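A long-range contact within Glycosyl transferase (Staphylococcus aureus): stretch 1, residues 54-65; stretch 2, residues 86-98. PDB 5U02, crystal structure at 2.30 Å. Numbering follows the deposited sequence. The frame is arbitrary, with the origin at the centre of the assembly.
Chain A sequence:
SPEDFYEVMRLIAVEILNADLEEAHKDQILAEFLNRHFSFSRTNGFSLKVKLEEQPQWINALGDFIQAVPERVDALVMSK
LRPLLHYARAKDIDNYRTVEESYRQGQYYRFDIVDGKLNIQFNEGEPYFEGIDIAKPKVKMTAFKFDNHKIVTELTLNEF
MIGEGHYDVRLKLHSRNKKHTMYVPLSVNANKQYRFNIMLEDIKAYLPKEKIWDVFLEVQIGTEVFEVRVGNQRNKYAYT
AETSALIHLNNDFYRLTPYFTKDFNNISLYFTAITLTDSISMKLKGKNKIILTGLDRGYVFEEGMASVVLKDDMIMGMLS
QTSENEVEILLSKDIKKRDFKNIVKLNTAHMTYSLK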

# COMPACT_ATOMS: atom_id res chain seq x y z
N GLU A 54 -35.40 28.67 10.18
CA GLU A 54 -35.36 29.89 9.38
C GLU A 54 -35.03 29.64 7.92
O GLU A 54 -35.18 30.56 7.10
N GLN A 55 -34.60 28.44 7.57
CA GLN A 55 -34.18 28.13 6.21
C GLN A 55 -35.35 28.02 5.23
O GLN A 55 -35.19 28.39 4.06
N PRO A 56 -36.53 27.50 5.64
CA PRO A 56 -37.72 27.66 4.79
C PRO A 56 -37.90 29.09 4.31
O PRO A 56 -38.21 29.31 3.13
N GLN A 57 -37.70 30.07 5.20
CA GLN A 57 -37.77 31.48 4.82
C GLN A 57 -36.70 31.86 3.81
O GLN A 57 -36.86 32.85 3.09
N TRP A 58 -35.61 31.10 3.73
CA TRP A 58 -34.52 31.43 2.81
C TRP A 58 -34.80 30.93 1.40
O TRP A 58 -34.52 31.63 0.42
N ILE A 59 -35.35 29.72 1.27
CA ILE A 59 -35.44 29.09 -0.03
C ILE A 59 -36.53 29.72 -0.90
O ILE A 59 -36.46 29.63 -2.13
N ASN A 60 -37.53 30.37 -0.29
CA ASN A 60 -38.55 31.05 -1.10
C ASN A 60 -37.92 32.18 -1.91
O ASN A 60 -38.11 32.26 -3.13
N ALA A 61 -37.19 33.07 -1.24
CA ALA A 61 -36.58 34.21 -1.91
C ALA A 61 -35.51 33.77 -2.90
O ALA A 61 -35.44 34.30 -4.02
N LEU A 62 -34.65 32.84 -2.49
CA LEU A 62 -33.71 32.22 -3.42
C LEU A 62 -34.46 31.63 -4.61
O LEU A 62 -34.01 31.75 -5.76
N GLY A 63 -35.60 31.00 -4.36
CA GLY A 63 -36.38 30.41 -5.44
C GLY A 63 -36.84 31.44 -6.45
O GLY A 63 -36.63 31.28 -7.66
N ASP A 64 -37.49 32.51 -5.98
CA ASP A 64 -37.95 33.56 -6.88
C ASP A 64 -36.79 34.24 -7.59
O ASP A 64 -36.91 34.63 -8.75
N PHE A 65 -35.65 34.38 -6.90
CA PHE A 65 -34.46 34.94 -7.54
C PHE A 65 -33.91 33.98 -8.59
O PHE A 65 -33.66 34.38 -9.74
N HIS A 86 -31.38 23.93 -9.42
CA HIS A 86 -32.60 23.19 -9.71
C HIS A 86 -33.52 23.16 -8.50
O HIS A 86 -34.71 23.49 -8.60
N TYR A 87 -33.00 22.77 -7.33
CA TYR A 87 -33.81 22.77 -6.12
C TYR A 87 -34.14 24.18 -5.63
O TYR A 87 -35.03 24.33 -4.79
N ALA A 88 -33.44 25.21 -6.13
CA ALA A 88 -33.82 26.58 -5.81
C ALA A 88 -35.14 26.94 -6.48
O ALA A 88 -36.09 27.36 -5.82
N ARG A 89 -35.21 26.79 -7.81
CA ARG A 89 -36.45 27.04 -8.53
C ARG A 89 -37.58 26.19 -7.97
O ARG A 89 -38.73 26.64 -7.89
N ALA A 90 -37.28 24.96 -7.58
CA ALA A 90 -38.27 24.07 -6.99
C ALA A 90 -38.53 24.36 -5.52
O ALA A 90 -39.41 23.72 -4.93
N LYS A 91 -37.81 25.31 -4.93
CA LYS A 91 -37.93 25.67 -3.52
C LYS A 91 -38.02 24.43 -2.64
O LYS A 91 -38.92 24.27 -1.81
N ASP A 92 -37.05 23.55 -2.85
CA ASP A 92 -36.98 22.23 -2.23
C ASP A 92 -35.75 22.22 -1.34
O ASP A 92 -34.63 21.97 -1.81
N ILE A 93 -35.94 22.49 -0.04
CA ILE A 93 -34.80 22.63 0.86
C ILE A 93 -34.48 21.36 1.63
O ILE A 93 -33.40 21.26 2.22
N ASP A 94 -35.38 20.37 1.63
CA ASP A 94 -34.97 19.04 2.08
C ASP A 94 -33.89 18.48 1.16
O ASP A 94 -32.93 17.86 1.62
N ASN A 95 -34.04 18.70 -0.15
CA ASN A 95 -33.04 18.28 -1.12
C ASN A 95 -31.92 19.29 -1.26
O ASN A 95 -30.77 18.91 -1.52
N TYR A 96 -32.21 20.59 -1.12
CA TYR A 96 -31.16 21.60 -1.19
C TYR A 96 -30.11 21.36 -0.11
O TYR A 96 -28.91 21.38 -0.38
N ARG A 97 -30.55 21.16 1.14
CA ARG A 97 -29.60 20.88 2.19
C ARG A 97 -28.91 19.54 1.94
O ARG A 97 -27.68 19.46 2.03
N THR A 98 -29.68 18.52 1.56
CA THR A 98 -29.10 17.22 1.23
C THR A 98 -27.92 17.36 0.27
O THR A 98 -26.88 16.73 0.47

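The contact is a compact, mostly apolar packing of one helix, residues 56-65, against a helix-turn-helix corner formed by residues 86-98, with a polar link toward each end of the interface. The two stretches together bury 567 Å², and the helices 56-65 and 93-98 run nearly perpendicular, at 93°, with their axes 10.8 Å apart at closest approach.

Ile59 is the centre of the packing. Its CA-to-CB bond points toward the second stretch, and with chi1 t and chi2 p the side chain settles over the turn that joins the two helices. Ile59 CG1 lies 3.6 Å from Lys91 CA, so this part of the side chain rests on backbone. Ile59 CD1 extends to 4.1 Å from Ala88 CA and 4.0 Å from Tyr96 CD2, while Ile59 CG2 takes the other direction and meets Ile93 CB at 4.1 Å. One residue thereby touches both helices of the corner and the turn between them.

The turn under Ile59 is well defined. Lys91 leaves the helical conformation with positive phi in a Schellman motif, in which Lys91 N bonds to Ala88 O and Asp92 N to Tyr87 O. Asp92, its CB directed away from the first stretch, then caps the next helix, Asp92 OD1 accepting from Asn95 N, 3.2 Å away.

Ile93, in the t, t rotamer, points toward the first stretch and reaches back to its beginning, where Ile93 CD1 comes within 3.3 Å of Gln55 CB. Gln55 also points inward, with chi1 m and chi2 t, and carries its amide beyond this apolar contact to Arg97. There Arg97 NH1 donates a weak hydrogen bond to Gln55 OE1; the 2.7 Å distance is short, but the N-H...acceptor angle is only 120°. The oxygen sits at the edge of the guanidinium, near its plane, and Gln55 NE2 is hydrogen-bonded elsewhere in the structure.

Leu62, one turn along from Ile59, starts out sideways, but its t, p rotamer brings its end nearer the second stretch. Leu62 CD2 packs 3.8 Å from Tyr96 CE2 and 4.2 Å from Ala88 CB. Tyr96 points inward with chi1 t, and its ring receives the methyls of both Ile59 and Leu62 obliquely.

Gly63 marks the tightest backbone approach, its CA lying 4.6 Å from Arg89 CA and just 3.1 Å from Ala88 O. An ideal CB on Gly63 would point toward the second stretch and clash both with Ala88 O, at 2.9 Å, and with Lys91 CE, at 2.5 Å. The absence of a side chain thus leaves space for Lys91, whose CE passes 3.7 Å from Gly63 CA. Lys91 begins sideways, and with chi1 m, chi2 and chi3 t and chi4 off the wells at -147°, its chain ends at the first helix, where Lys91 NZ donates a 2.7 Å hydrogen bond to Asn60 O. Asn60 O also accepts a hydrogen bond from Asp64 N within its own helix, at 2.9 Å, so the ammonium group adds a second donor to an oxygen already engaged.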

# COMPACT_ATOMS: atom_id res chain seq x y z
CB GLU A 54 -34.34 30.87 9.97
CG GLU A 54 -34.69 31.33 11.37
CD GLU A 54 -33.58 32.15 12.00
OE1 GLU A 54 -32.89 31.61 12.90
OE2 GLU A 54 -33.40 33.32 11.60
CB GLN A 55 -33.36 26.84 6.20
CG GLN A 55 -32.10 26.90 7.02
CD GLN A 55 -31.40 25.56 7.08
OE1 GLN A 55 -31.62 24.69 6.24
NE2 GLN A 55 -30.53 25.38 8.06
CB PRO A 56 -38.86 27.23 5.72
CG PRO A 56 -38.24 26.16 6.54
CD PRO A 56 -36.78 26.53 6.73
CB GLN A 57 -37.65 32.36 6.07
CG GLN A 57 -37.91 33.84 5.84
CD GLN A 57 -37.47 34.71 6.99
OE1 GLN A 57 -36.90 34.23 7.97
NE2 GLN A 57 -37.73 36.01 6.89
CB TRP A 58 -33.21 30.83 3.32
CG TRP A 58 -32.51 31.68 4.32
CD1 TRP A 58 -32.94 32.04 5.56
CD2 TRP A 58 -31.22 32.28 4.16
NE1 TRP A 58 -32.01 32.82 6.19
CE2 TRP A 58 -30.94 32.99 5.35
CE3 TRP A 58 -30.27 32.29 3.13
CZ2 TRP A 58 -29.75 33.69 5.53
CZ3 TRP A 58 -29.10 32.98 3.32
CH2 TRP A 58 -28.85 33.67 4.51
CB ILE A 59 -35.65 27.57 0.14
CG1 ILE A 59 -35.49 26.83 -1.19
CG2 ILE A 59 -36.99 27.27 0.80
CD1 ILE A 59 -34.09 26.84 -1.74
CB ASN A 60 -39.68 31.61 -0.23
CG ASN A 60 -39.90 30.88 1.02
OD1 ASN A 60 -39.49 31.31 2.03
ND2 ASN A 60 -40.56 29.77 0.96
CB ALA A 61 -35.98 35.16 -0.89
CB LEU A 62 -32.90 31.15 -2.70
CG LEU A 62 -31.64 30.61 -3.39
CD1 LEU A 62 -30.53 31.63 -3.33
CD2 LEU A 62 -31.21 29.30 -2.75
CB ASP A 64 -38.79 34.59 -6.11
CG ASP A 64 -39.72 35.38 -7.02
OD1 ASP A 64 -40.64 36.04 -6.49
OD2 ASP A 64 -39.53 35.35 -8.25
CB PHE A 65 -33.42 35.27 -6.47
CG PHE A 65 -31.99 35.29 -6.97
CD1 PHE A 65 -31.04 34.47 -6.39
CD2 PHE A 65 -31.61 36.13 -8.01
CE1 PHE A 65 -29.73 34.48 -6.83
CE2 PHE A 65 -30.30 36.14 -8.46
CZ PHE A 65 -29.36 35.31 -7.87
CB HIS A 86 -32.23 21.78 -10.18
CG HIS A 86 -33.32 20.77 -10.01
ND1 HIS A 86 -33.54 20.11 -8.82
CD2 HIS A 86 -34.25 20.30 -10.88
CE1 HIS A 86 -34.56 19.27 -8.96
NE2 HIS A 86 -35.00 19.37 -10.20
CB TYR A 87 -33.13 21.99 -5.00
CG TYR A 87 -32.92 20.52 -5.33
CD1 TYR A 87 -34.00 19.69 -5.58
CD2 TYR A 87 -31.65 19.98 -5.37
CE1 TYR A 87 -33.82 18.35 -5.88
CE2 TYR A 87 -31.46 18.65 -5.67
CZ TYR A 87 -32.54 17.84 -5.92
OH TYR A 87 -32.33 16.52 -6.21
CB ALA A 88 -32.72 27.55 -6.22
CB ARG A 89 -36.28 26.77 -10.02
CG ARG A 89 -35.29 27.68 -10.72
CD ARG A 89 -35.27 27.40 -12.22
NE ARG A 89 -34.18 28.09 -12.89
CZ ARG A 89 -32.96 27.59 -13.03
NH1 ARG A 89 -32.02 28.29 -13.65
NH2 ARG A 89 -32.67 26.40 -12.53
CB ALA A 90 -37.83 22.61 -7.16
CB LYS A 91 -39.10 26.62 -3.30
CG LYS A 91 -39.22 27.67 -4.38
CD LYS A 91 -40.23 28.74 -4.02
CE LYS A 91 -40.05 29.97 -4.89
NZ LYS A 91 -40.38 31.23 -4.17
CB ASP A 92 -36.91 21.16 -3.31
CG ASP A 92 -37.02 19.76 -2.76
OD1 ASP A 92 -36.84 19.56 -1.54
OD2 ASP A 92 -37.26 18.84 -3.57
CB ILE A 93 -35.01 23.81 1.84
CG1 ILE A 93 -33.65 24.36 2.27
CG2 ILE A 93 -35.82 23.36 3.05
CD1 ILE A 93 -33.74 25.50 3.20
CB ASP A 94 -36.17 18.09 2.13
CG ASP A 94 -35.77 16.65 2.45
OD1 ASP A 94 -35.48 15.88 1.51
OD2 ASP A 94 -35.73 16.30 3.65
CB ASN A 95 -33.69 18.04 -2.48
CG ASN A 95 -34.55 16.78 -2.50
OD1 ASN A 95 -35.75 16.84 -2.76
ND2 ASN A 95 -33.92 15.64 -2.27
CB TYR A 96 -31.75 23.00 -1.06
CG TYR A 96 -30.77 24.11 -1.41
CD1 TYR A 96 -29.80 24.53 -0.50
CD2 TYR A 96 -30.82 24.75 -2.64
CE1 TYR A 96 -28.92 25.54 -0.81
CE2 TYR A 96 -29.94 25.76 -2.96
CZ TYR A 96 -28.99 26.16 -2.04
OH TYR A 96 -28.11 27.17 -2.36
CB ARG A 97 -30.28 20.89 3.56
CG ARG A 97 -29.30 20.74 4.71
CD ARG A 97 -29.97 20.85 6.07
NE ARG A 97 -31.28 20.21 6.10
CZ ARG A 97 -32.43 20.85 6.27
NH1 ARG A 97 -32.45 22.17 6.45
NH2 ARG A 97 -33.57 20.17 6.27
CB THR A 98 -30.17 16.30 0.63
OG1 THR A 98 -31.20 16.06 1.60
CG2 THR A 98 -29.56 14.97 0.22